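Local coordinates for protein putative sugar ABC transporter (Yersinia enterocolitica subsp. enterocolitica 8081, PDB 5ULB) that probably captures a methylthioribose-like sugar in the periplasm for an ABC importer, and binds both anomers of its 5-methylseleno analogue, at residues A[103-107]-A[116-122]; A[89-94]-A[108-114]. All coordinates share one frame; numbering follows the deposited sequence.

Contact 1 of 2, residues A[103-107]-A[116-122]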
loop_
_atom_site.group_PDB
_atom_site.type_symbol
_atom_site.label_atom_id
_atom_site.label_comp_id
_atom_site.label_asym_id
_atom_site.label_seq_id
_atom_site.Cartn_x
_atom_site.Cartn_y
_atom_site.Cartn_z
ATOM N N VAL A 103 -4.056 4.174 -18.485
ATOM C CA VAL A 103 -3.400 3.354 -17.507
ATOM C C VAL A 103 -2.714 4.201 -16.432
ATOM O O VAL A 103 -2.016 5.188 -16.775
ATOM C CB VAL A 103 -2.444 2.327 -18.140
ATOM C CG1 VAL A 103 -1.478 2.991 -19.134
ATOM C CG2 VAL A 103 -1.744 1.445 -17.132
ATOM N N SER A 104 -2.871 3.772 -15.183
ATOM C CA SER A 104 -2.087 4.272 -14.083
ATOM C C SER A 104 -1.564 3.032 -13.329
ATOM O O SER A 104 -2.269 2.011 -13.248
ATOM C CB SER A 104 -2.914 5.162 -13.156
ATOM O OG SER A 104 -2.182 5.746 -12.130
ATOM N N VAL A 105 -0.359 3.128 -12.721
ATOM C CA VAL A 105 0.190 2.071 -12.013
ATOM C C VAL A 105 0.634 2.528 -10.632
ATOM O O VAL A 105 0.922 3.695 -10.403
ATOM C CB VAL A 105 1.306 1.320 -12.732
ATOM C CG1 VAL A 105 0.807 0.804 -14.119
ATOM C CG2 VAL A 105 2.561 2.156 -12.889
ATOM N N PHE A 106 0.628 1.567 -9.695
ATOM C CA PHE A 106 1.030 1.794 -8.304
ATOM C C PHE A 106 2.072 0.757 -7.916
ATOM O O PHE A 106 1.868 -0.442 -8.162
ATOM C CB PHE A 106 -0.147 1.722 -7.376
ATOM C CG PHE A 106 0.220 1.857 -5.918
ATOM C CD1 PHE A 106 0.785 3.045 -5.405
ATOM C CD2 PHE A 106 0.087 0.818 -5.088
ATOM C CE1 PHE A 106 1.193 3.081 -4.099
ATOM C CE2 PHE A 106 0.495 0.902 -3.767
ATOM C CZ PHE A 106 1.120 2.000 -3.258
ATOM N N ASP A 107 3.198 1.160 -7.350
ATOM C CA ASP A 107 4.238 0.247 -6.889
ATOM C C ASP A 107 4.634 -0.763 -7.944
ATOM O O ASP A 107 4.903 -1.931 -7.583
ATOM C CB ASP A 107 3.750 -0.481 -5.606
ATOM C CG ASP A 107 4.017 0.300 -4.353
ATOM O OD1 ASP A 107 4.673 1.375 -4.380
ATOM O OD2 ASP A 107 3.566 -0.254 -3.263
ATOM N N GLY A 116 1.798 8.839 -21.598
ATOM C CA GLY A 116 0.480 8.493 -21.182
ATOM C C GLY A 116 0.303 7.777 -19.905
ATOM O O GLY A 116 -0.823 7.780 -19.341
ATOM N N LEU A 117 1.405 7.242 -19.370
ATOM C CA LEU A 117 1.385 6.527 -18.084
ATOM C C LEU A 117 1.558 7.540 -16.941
ATOM O O LEU A 117 2.375 8.438 -17.051
ATOM C CB LEU A 117 2.545 5.520 -18.091
ATOM C CG LEU A 117 2.650 4.723 -16.800
ATOM C CD1 LEU A 117 1.433 3.858 -16.522
ATOM C CD2 LEU A 117 3.901 3.891 -16.860
ATOM N N THR A 118 0.807 7.318 -15.862
ATOM C CA THR A 118 1.241 7.836 -14.595
ATOM C C THR A 118 1.748 6.711 -13.723
ATOM O O THR A 118 1.026 5.716 -13.525
ATOM C CB THR A 118 0.116 8.613 -13.840
ATOM O OG1 THR A 118 -0.432 9.618 -14.663
ATOM C CG2 THR A 118 0.587 9.181 -12.518
ATOM N N VAL A 119 2.935 6.884 -13.083
ATOM C CA VAL A 119 3.443 5.982 -12.113
ATOM C C VAL A 119 3.242 6.565 -10.736
ATOM O O VAL A 119 3.576 7.738 -10.493
ATOM C CB VAL A 119 4.902 5.590 -12.353
ATOM C CG1 VAL A 119 5.101 4.950 -13.732
ATOM C CG2 VAL A 119 5.834 6.751 -12.172
ATOM N N THR A 120 2.668 5.799 -9.822
ATOM C CA THR A 120 2.418 6.251 -8.507
ATOM C C THR A 120 3.090 5.376 -7.479
ATOM O O THR A 120 3.322 4.185 -7.711
ATOM C CB THR A 120 0.923 6.409 -8.188
ATOM O OG1 THR A 120 0.272 5.157 -7.962
ATOM C CG2 THR A 120 0.108 7.183 -9.266
ATOM N N GLN A 121 3.448 5.975 -6.327
ATOM C CA GLN A 121 4.135 5.271 -5.267
ATOM C C GLN A 121 4.005 6.056 -3.992
ATOM O O GLN A 121 3.658 7.229 -4.022
ATOM C CB GLN A 121 5.590 5.016 -5.599
ATOM C CG GLN A 121 6.357 6.251 -6.068
ATOM C CD GLN A 121 6.138 6.694 -7.549
ATOM O OE1 GLN A 121 5.886 5.851 -8.397
ATOM N NE2 GLN A 121 6.056 7.989 -7.798
ATOM N N GLN A 122 4.285 5.417 -2.872
ATOM C CA GLN A 122 4.449 6.131 -1.623
ATOM C C GLN A 122 5.877 6.621 -1.553
ATOM O O GLN A 122 6.723 6.261 -2.334
ATOM C CB GLN A 122 4.096 5.204 -0.420
ATOM C CG GLN A 122 2.655 4.658 -0.472
ATOM C CD GLN A 122 2.393 3.446 0.345
ATOM O OE1 GLN A 122 1.559 3.499 1.318
ATOM N NE2 GLN A 122 3.052 2.387 0.046
HETATM O O HOH W 1 -2.892 6.294 -20.356
HETATM O O HOH W 2 5.017 2.722 -2.173
#
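T120 turns OG1 into the space between its own backbone N and carbonyl carbon (chi1 76°), which sets the hydroxyl over V105 O at 2.9 Å. That carbonyl oxygen is gripped twice, because T120 N also donates to it (2.8 Å), and the two donors arrive from opposite faces of the carbonyl plane. Across from T120, F106 swings its ring away from its backbone N (chi1 176°), and the ring edge at CD1 comes up to T120 OG1, 3.4 Å off and in the ring plane. Farther along the same rim, CZ meets Q122 NE2, with the amide and ring planes steeply inclined to each other. The strands carrying these groups, 103-106 and 118-122, run parallel and are paired in register V105-V119 and F106-T120. V105 N to T118 O (3.0 Å) is the straightest of the three backbone bonds, at 162° about the hydrogen, and D107 N to T120 O completes the set. Both strands are inner members of the parallel sheet of one lobe of a periplasmic binding protein, and their C-terminal ends open on the sugar pocket. There, Q122 NE2 hydrogen-bonds O2 of either anomer, while a water that accepts from Q122 N and NE2 lies 2.6 Å from D107 OD1. R158 makes a salt bridge to that same carboxylate oxygen. On the sheet face opposite F106 and T120, L117 CD1 reaches V105 CG1 (3.9 Å) and also touches V103 CG1.

Contact 2 of 2, residues A[89-94]-A[108-114]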
loop_
_atom_site.group_PDB
_atom_site.type_symbol
_atom_site.label_atom_id
_atom_site.label_comp_id
_atom_site.label_asym_id
_atom_site.label_seq_id
_atom_site.Cartn_x
_atom_site.Cartn_y
_atom_site.Cartn_z
ATOM N N SER A 89 6.843 -5.878 -16.475
ATOM C CA SER A 89 5.848 -4.844 -16.381
ATOM C C SER A 89 5.979 -3.734 -17.396
ATOM O O SER A 89 4.973 -3.203 -17.894
ATOM C CB SER A 89 5.705 -4.242 -14.956
ATOM O OG SER A 89 5.189 -5.200 -14.062
ATOM N N THR A 90 7.229 -3.394 -17.735
ATOM C CA THR A 90 7.374 -2.325 -18.721
ATOM C C THR A 90 6.741 -2.678 -20.057
ATOM O O THR A 90 6.083 -1.827 -20.647
ATOM C CB THR A 90 8.865 -2.006 -18.869
ATOM O OG1 THR A 90 9.420 -1.527 -17.627
ATOM C CG2 THR A 90 9.144 -0.962 -19.878
ATOM N N GLU A 91 7.039 -3.852 -20.640
ATOM C CA GLU A 91 6.525 -4.206 -21.948
ATOM C C GLU A 91 5.016 -4.377 -21.820
ATOM O O GLU A 91 4.285 -4.070 -22.745
ATOM C CB GLU A 91 7.196 -5.487 -22.476
ATOM C CG GLU A 91 8.548 -5.123 -23.077
ATOM C CD GLU A 91 8.363 -4.380 -24.410
ATOM O OE1 GLU A 91 8.995 -3.335 -24.629
ATOM O OE2 GLU A 91 7.525 -4.837 -25.211
ATOM N N LEU A 92 4.515 -4.860 -20.673
ATOM C CA LEU A 92 3.061 -5.044 -20.500
ATOM C C LEU A 92 2.342 -3.705 -20.606
ATOM O O LEU A 92 1.364 -3.516 -21.302
ATOM C CB LEU A 92 2.690 -5.672 -19.153
ATOM C CG LEU A 92 2.337 -7.097 -18.901
ATOM C CD1 LEU A 92 1.884 -7.238 -17.465
ATOM C CD2 LEU A 92 1.223 -7.455 -19.818
ATOM N N VAL A 93 2.897 -2.683 -19.909
ATOM C CA VAL A 93 2.331 -1.337 -19.942
ATOM C C VAL A 93 2.440 -0.706 -21.280
ATOM O O VAL A 93 1.512 -0.050 -21.754
ATOM C CB VAL A 93 2.875 -0.491 -18.795
ATOM C CG1 VAL A 93 2.361 0.951 -18.916
ATOM C CG2 VAL A 93 2.488 -1.045 -17.454
ATOM N N LYS A 94 3.566 -0.914 -21.950
ATOM C CA LYS A 94 3.670 -0.411 -23.305
ATOM C C LYS A 94 2.557 -1.010 -24.250
ATOM O O LYS A 94 2.026 -0.338 -25.145
ATOM C CB LYS A 94 5.022 -0.648 -23.979
ATOM C CG LYS A 94 6.131 0.205 -23.328
ATOM C CD LYS A 94 7.487 -0.159 -23.929
ATOM C CE LYS A 94 8.533 0.706 -23.270
ATOM N NZ LYS A 94 9.830 0.385 -23.844
ATOM N N THR A 108 4.773 -0.281 -9.153
ATOM C CA THR A 108 5.056 -1.134 -10.297
ATOM C C THR A 108 6.380 -0.757 -10.919
ATOM O O THR A 108 6.725 0.415 -10.997
ATOM C CB THR A 108 3.862 -1.073 -11.303
ATOM O OG1 THR A 108 2.724 -1.656 -10.656
ATOM C CG2 THR A 108 4.110 -1.789 -12.607
ATOM N N ALA A 109 7.149 -1.753 -11.338
ATOM C CA ALA A 109 8.447 -1.521 -11.920
ATOM C C ALA A 109 8.363 -1.124 -13.346
ATOM O O ALA A 109 7.955 -1.928 -14.193
ATOM C CB ALA A 109 9.263 -2.807 -11.773
ATOM N N ILE A 110 8.735 0.104 -13.644
ATOM C CA ILE A 110 8.670 0.692 -14.960
ATOM C C ILE A 110 10.042 1.307 -15.331
ATOM O O ILE A 110 10.566 2.077 -14.576
ATOM C CB ILE A 110 7.613 1.714 -15.146
ATOM C CG1 ILE A 110 6.206 1.126 -14.787
ATOM C CG2 ILE A 110 7.655 2.340 -16.509
ATOM C CD1 ILE A 110 5.683 0.151 -15.804
ATOM N N GLN A 111 10.609 0.869 -16.448
ATOM C CA GLN A 111 11.848 1.440 -16.934
ATOM C C GLN A 111 11.558 2.487 -18.004
ATOM O O GLN A 111 10.851 2.209 -18.967
ATOM C CB GLN A 111 12.644 0.347 -17.611
ATOM C CG GLN A 111 12.985 -0.726 -16.522
ATOM C CD GLN A 111 13.377 -2.017 -17.114
ATOM O OE1 GLN A 111 14.440 -2.136 -17.754
ATOM N NE2 GLN A 111 12.504 -3.001 -16.965
ATOM N N GLY A 112 12.071 3.675 -17.812
ATOM C CA GLY A 112 11.876 4.683 -18.806
ATOM C C GLY A 112 10.612 5.455 -18.699
ATOM O O GLY A 112 9.836 5.320 -17.725
ATOM N N ASP A 113 10.321 6.209 -19.726
ATOM C CA ASP A 113 9.199 7.132 -19.699
ATOM C C ASP A 113 8.288 6.545 -20.766
ATOM O O ASP A 113 8.634 6.470 -21.931
ATOM C CB ASP A 113 9.596 8.550 -20.147
ATOM C CG ASP A 113 8.345 9.452 -20.396
ATOM O OD1 ASP A 113 7.711 10.040 -19.419
ATOM O OD2 ASP A 113 7.985 9.544 -21.611
ATOM N N ILE A 114 7.120 6.147 -20.343
ATOM C CA ILE A 114 6.084 5.693 -21.203
ATOM C C ILE A 114 5.061 6.856 -21.376
ATOM O O ILE A 114 4.303 7.163 -20.430
ATOM C CB ILE A 114 5.410 4.418 -20.653
ATOM C CG1 ILE A 114 6.450 3.288 -20.546
ATOM C CG2 ILE A 114 4.288 4.010 -21.558
ATOM C CD1 ILE A 114 5.933 2.044 -19.888
HETATM O O HOH W 3 9.431 -3.756 -15.782
HETATM O O HOH W 4 10.723 2.366 -21.540
#
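T90 and Q111 set their side chains at about a right angle, and T90 OG1 is the atom on which they meet. Q111 N donates to that hydroxyl oxygen over 2.9 Å, and at 168° about the hydrogen the bond is nearly straight. The hydroxyl has a direction of its own: it gives its proton to a water 2.9 Å from OG1, and the water in turn donates to A109 O. T90 therefore joins the first turn of helix 89-98 to two backbone positions of the loop, one directly and one through solvent. Its chi1 of -62° puts OG1 beside the backbone N and opposite the carbonyl carbon, on the flank where the loop passes. One residue back, S89 presents CB to A109 O at 3.3 Å and to the methyl CG2 of T108, while its own hydroxyl is bonded to R85 O. A turn later the chemistry becomes apolar. V93 divides its two methyls: CG2 faces I110 CD1 (3.8 Å), the side chains crossing at roughly 90°, and CG1 faces I114 CD1 (3.9 Å) more obliquely. The I114 methyl also lies against the aliphatic CG of K94, whose chain runs on extended until NZ has a weak bond to a water held by Q111 O. Helix 89-98 is the crossover helix of the parallel beta-alpha-beta unit 78-82/89-98/102-106, and 108-114 lies in the helix-free connection from strand 102-106 to the parallel strand 118-122, all within a Rossmann-like lobe of a periplasmic binding protein.

How the contacts relate
Contact 1 is the more buried of the two, an interior pairing of adjacent parallel strands that ends at the sugar; contact 2 lies farther from the chain's centre, where helix 89-98 meets partly exposed loop. The chain links them closely: the helix leads into strand 102-106, and the loop 108-114 joins that strand to strand 118-122. They also touch in space, with L117 CD1 3.9 Å from V93 CG1 and L117 CD2 4.1 Å from I110 CG2. Backbone amides and carbonyls carry most of the polar work in contact 1, whereas contact 2 relies on one threonine hydroxyl, bridging waters and isoleucine methyls.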